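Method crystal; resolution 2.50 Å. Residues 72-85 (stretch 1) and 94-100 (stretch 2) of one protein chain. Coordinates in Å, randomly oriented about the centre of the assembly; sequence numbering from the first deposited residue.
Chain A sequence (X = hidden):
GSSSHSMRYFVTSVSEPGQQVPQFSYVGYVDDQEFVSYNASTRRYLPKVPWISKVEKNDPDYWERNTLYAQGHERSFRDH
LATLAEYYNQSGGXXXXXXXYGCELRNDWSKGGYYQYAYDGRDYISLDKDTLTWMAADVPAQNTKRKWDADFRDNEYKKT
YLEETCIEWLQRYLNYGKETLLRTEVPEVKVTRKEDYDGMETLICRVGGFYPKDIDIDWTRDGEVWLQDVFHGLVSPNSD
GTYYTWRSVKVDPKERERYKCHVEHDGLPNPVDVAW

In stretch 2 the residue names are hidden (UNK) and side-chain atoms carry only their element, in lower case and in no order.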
# COMPACT_ATOMS: atom_id res chain seq x y z
N GLY A 72 -21.53 -3.78 9.49
CA GLY A 72 -21.41 -4.26 10.85
C GLY A 72 -20.06 -3.96 11.46
O GLY A 72 -19.96 -3.52 12.61
N HIS A 73 -18.99 -4.18 10.69
CA HIS A 73 -17.64 -3.92 11.21
C HIS A 73 -17.44 -2.44 11.51
O HIS A 73 -16.83 -2.09 12.53
CB HIS A 73 -16.59 -4.40 10.21
CG HIS A 73 -16.68 -5.86 9.89
ND1 HIS A 73 -16.12 -6.41 8.76
CD2 HIS A 73 -17.23 -6.89 10.57
CE1 HIS A 73 -16.34 -7.71 8.74
NE2 HIS A 73 -17.02 -8.03 9.83
N GLU A 74 -17.94 -1.55 10.64
CA GLU A 74 -17.85 -0.12 10.89
C GLU A 74 -18.50 0.26 12.22
O GLU A 74 -17.90 0.97 13.04
CB GLU A 74 -18.48 0.67 9.74
CG GLU A 74 -18.27 2.18 9.86
CD GLU A 74 -18.97 2.98 8.78
OE1 GLU A 74 -19.68 2.38 7.94
OE2 GLU A 74 -18.83 4.22 8.78
N ARG A 75 -19.72 -0.22 12.47
CA ARG A 75 -20.37 0.09 13.75
C ARG A 75 -19.60 -0.50 14.92
O ARG A 75 -19.45 0.15 15.96
CB ARG A 75 -21.82 -0.41 13.74
CG ARG A 75 -22.80 0.62 13.19
CD ARG A 75 -24.27 0.18 13.30
NE ARG A 75 -24.43 -1.09 12.62
CZ ARG A 75 -24.76 -1.22 11.34
NH1 ARG A 75 -25.02 -0.15 10.61
NH2 ARG A 75 -24.84 -2.43 10.80
N SER A 76 -19.08 -1.72 14.77
CA SER A 76 -18.28 -2.33 15.84
C SER A 76 -17.04 -1.50 16.14
O SER A 76 -16.64 -1.36 17.30
CB SER A 76 -17.84 -3.74 15.44
OG SER A 76 -18.90 -4.68 15.48
N PHE A 77 -16.41 -0.94 15.10
CA PHE A 77 -15.18 -0.19 15.32
C PHE A 77 -15.46 1.11 16.07
O PHE A 77 -14.68 1.51 16.93
CB PHE A 77 -14.46 0.06 13.99
CG PHE A 77 -13.59 -1.10 13.55
CD1 PHE A 77 -13.99 -2.41 13.76
CD2 PHE A 77 -12.37 -0.88 12.96
CE1 PHE A 77 -13.20 -3.47 13.39
CE2 PHE A 77 -11.56 -1.95 12.58
CZ PHE A 77 -12.00 -3.25 12.80
N ARG A 78 -16.60 1.76 15.79
CA ARG A 78 -16.99 2.92 16.60
C ARG A 78 -17.08 2.54 18.07
O ARG A 78 -16.56 3.25 18.94
CB ARG A 78 -18.31 3.51 16.11
CG ARG A 78 -18.27 3.94 14.65
CD ARG A 78 -19.29 5.04 14.39
NE ARG A 78 -20.58 4.50 13.96
CZ ARG A 78 -20.89 4.29 12.69
NH1 ARG A 78 -20.01 4.57 11.74
NH2 ARG A 78 -22.08 3.78 12.36
N ASP A 79 -17.74 1.42 18.35
CA ASP A 79 -17.77 0.90 19.72
C ASP A 79 -16.36 0.62 20.24
O ASP A 79 -16.06 0.91 21.40
CB ASP A 79 -18.61 -0.37 19.78
CG ASP A 79 -20.08 -0.09 19.85
OD1 ASP A 79 -20.51 1.02 19.44
OD2 ASP A 79 -20.82 -0.99 20.31
N HIS A 80 -15.50 0.03 19.41
CA HIS A 80 -14.16 -0.32 19.90
C HIS A 80 -13.41 0.93 20.30
O HIS A 80 -12.84 1.01 21.40
CB HIS A 80 -13.36 -1.11 18.85
CG HIS A 80 -13.88 -2.50 18.61
ND1 HIS A 80 -14.83 -3.09 19.40
CD2 HIS A 80 -13.58 -3.39 17.64
CE1 HIS A 80 -15.09 -4.30 18.95
NE2 HIS A 80 -14.35 -4.51 17.88
N LEU A 81 -13.42 1.95 19.43
CA LEU A 81 -12.73 3.20 19.74
C LEU A 81 -13.23 3.80 21.05
O LEU A 81 -12.43 4.36 21.82
CB LEU A 81 -12.91 4.19 18.59
CG LEU A 81 -11.99 3.86 17.43
CD1 LEU A 81 -12.47 4.46 16.11
CD2 LEU A 81 -10.58 4.31 17.78
N ALA A 82 -14.53 3.68 21.34
CA ALA A 82 -15.06 4.21 22.60
C ALA A 82 -14.56 3.40 23.80
O ALA A 82 -14.22 3.98 24.84
CB ALA A 82 -16.58 4.23 22.58
N THR A 83 -14.51 2.08 23.67
CA THR A 83 -14.10 1.25 24.79
C THR A 83 -12.61 1.40 25.09
O THR A 83 -12.20 1.39 26.26
CB THR A 83 -14.45 -0.21 24.50
OG1 THR A 83 -15.87 -0.35 24.46
CG2 THR A 83 -13.87 -1.13 25.55
N LEU A 84 -11.78 1.54 24.04
CA LEU A 84 -10.34 1.66 24.25
C LEU A 84 -9.98 2.97 24.92
O LEU A 84 -8.98 3.04 25.64
CB LEU A 84 -9.58 1.54 22.94
CG LEU A 84 -9.65 0.12 22.41
CD1 LEU A 84 -9.14 0.06 21.01
CD2 LEU A 84 -8.88 -0.77 23.33
N ALA A 85 -10.75 4.03 24.66
CA ALA A 85 -10.57 5.25 25.43
C ALA A 85 -10.69 4.97 26.92
O ALA A 85 -9.87 5.44 27.71
CB ALA A 85 -11.59 6.30 24.99
N UNK A 94 -7.81 12.57 19.14
CA UNK A 94 -7.99 11.82 17.92
C UNK A 94 -7.26 10.49 18.05
O UNK A 94 -6.08 10.45 18.41
c UNK A 94 -7.52 13.07 14.29
c UNK A 94 -7.55 11.96 15.32
c UNK A 94 -7.48 12.60 16.70
c UNK A 94 -6.42 10.94 15.03
N UNK A 95 -7.96 9.40 17.74
CA UNK A 95 -7.43 8.07 17.94
C UNK A 95 -7.75 7.21 16.72
O UNK A 95 -8.65 7.53 15.94
c UNK A 95 -6.50 9.13 22.04
c UNK A 95 -8.01 7.44 19.21
n UNK A 95 -6.45 8.35 20.97
n UNK A 95 -7.74 9.52 22.22
c UNK A 95 -8.53 8.98 21.23
c UNK A 95 -7.72 8.24 20.44
N UNK A 96 -7.00 6.12 16.57
CA UNK A 96 -7.09 5.26 15.41
C UNK A 96 -7.25 3.80 15.82
O UNK A 96 -6.61 3.34 16.76
c UNK A 96 -5.84 5.40 14.54
c UNK A 96 -5.97 4.58 13.28
o UNK A 96 -5.71 6.77 14.16
N UNK A 97 -8.11 3.08 15.12
CA UNK A 97 -8.22 1.64 15.26
C UNK A 97 -8.05 0.99 13.89
O UNK A 97 -8.71 1.39 12.93
c UNK A 97 -8.91 -0.42 17.62
c UNK A 97 -9.55 -0.14 16.42
c UNK A 97 -10.17 -2.46 16.24
c UNK A 97 -10.17 -1.17 15.73
c UNK A 97 -8.91 -1.72 18.14
c UNK A 97 -9.54 1.24 15.87
c UNK A 97 -9.54 -2.73 17.44
N UNK A 98 -7.17 -0.01 13.80
CA UNK A 98 -6.85 -0.67 12.54
C UNK A 98 -6.96 -2.18 12.71
O UNK A 98 -6.67 -2.73 13.78
c UNK A 98 -5.22 1.03 11.43
n UNK A 98 -3.10 1.24 10.20
c UNK A 98 -3.72 1.36 11.38
c UNK A 98 -5.44 -0.35 12.05
o UNK A 98 -3.13 1.70 12.41
N UNK A 99 -7.37 -2.85 11.64
CA UNK A 99 -7.58 -4.28 11.62
C UNK A 99 -7.01 -4.79 10.30
O UNK A 99 -7.40 -4.29 9.24
c UNK A 99 -10.82 -7.92 11.37
c UNK A 99 -9.07 -4.60 11.73
c UNK A 99 -11.93 -8.69 11.00
c UNK A 99 -13.01 -8.04 10.46
c UNK A 99 -11.92 -5.88 10.67
c UNK A 99 -13.02 -6.65 10.30
c UNK A 99 -10.80 -6.52 11.22
n UNK A 99 -9.63 -8.30 11.92
c UNK A 99 -8.85 -7.17 12.11
c UNK A 99 -9.52 -6.06 11.68
N UNK A 100 -6.09 -5.75 10.36
CA UNK A 100 -5.65 -6.41 9.14
C UNK A 100 -5.79 -7.91 9.30
O UNK A 100 -5.50 -8.47 10.36
c UNK A 100 -3.13 -6.19 9.79
c UNK A 100 -1.04 -6.60 7.99
s UNK A 100 -1.52 -5.50 9.32
c UNK A 100 -4.19 -6.02 8.73

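Position 94 opens the stretch in a loop. Its side chain holds four carbons forked at the second, the pattern of leucine, and it stays beyond reach of the helix. Leu 94 therefore takes no part in the contact, which sets no demand on its side chain.

Position 95 has one carbon followed by a five-membered ring of three carbons and two nitrogens. Its CB points toward the helix and lies 4.3 Å from Leu 81 CD2. Such a ring can only be histidine. His 95 also binds through ND1 elsewhere in the structure, so a ring with a polar nitrogen is well placed at this partly exposed site.

At position 96, where the strand begins, one carbon carries an oxygen and a carbon. The CA-to-CB bond points away from the helix, and the contact comes through the backbone, with C of position 96 3.9 Å from Leu 81 CD2. The branched, hydroxyl-bearing side chain is threonine. Branching at CB suits Thr 96 to an extended strand.

Position 97 carries one carbon and then a ring of six carbons, with no further atom; ring carbons meet Phe 77, His 80 and Leu 84. It is phenylalanine rather than tyrosine. Phe 97 CD2 lies 3.5 Å from Phe 77 CE2, the edge of Phe 97 meeting the face of the Phe 77 ring with the planes at 86°. His 80 CB sits over the Phe 97 face, 4.3 Å from the ring centroid, while Leu 84 CD1 comes within 3.4 Å of Phe 97 CE1. A flat apolar ring offers both face and edge to such neighbours.

Position 98 has three carbons, the third bearing one oxygen and one nitrogen: an amide at the length of glutamine. The CA-to-CB bond of Gln 98 points away from the helix, and the amide suits this buried site because its NE2 is hydrogen-bonded elsewhere.

Position 99 has one carbon leading to fused five- and six-membered rings of eight carbons and one nitrogen, whose carbons reach His 73 and Phe 77. This is the indole of tryptophan. Trp 99 CZ3 lies 3.5 Å from His 73 ND1, the indole edge directed at the imidazole face; Trp 99 CE3 also packs 3.4 Å from Phe 77 CZ. The broad indole has the reach to meet both.

Position 100 shows two carbons, a sulfur and a terminal carbon in an unbranched chain, which is methionine. Met 100 is out of the helix's reach, but its apolar, flexible chain fits a buried site.

The CA-to-CB bonds of His 95, in the loop just before the strand, and of Phe 97 and Trp 99 within it point toward the helix, while those of Thr 96 and Gln 98 point away. No hydrogen bond links the stretches; apolar packing and edge-to-face aromatic pairs hold the interface together.

Stretch 2 (94-100) LHTFQWM
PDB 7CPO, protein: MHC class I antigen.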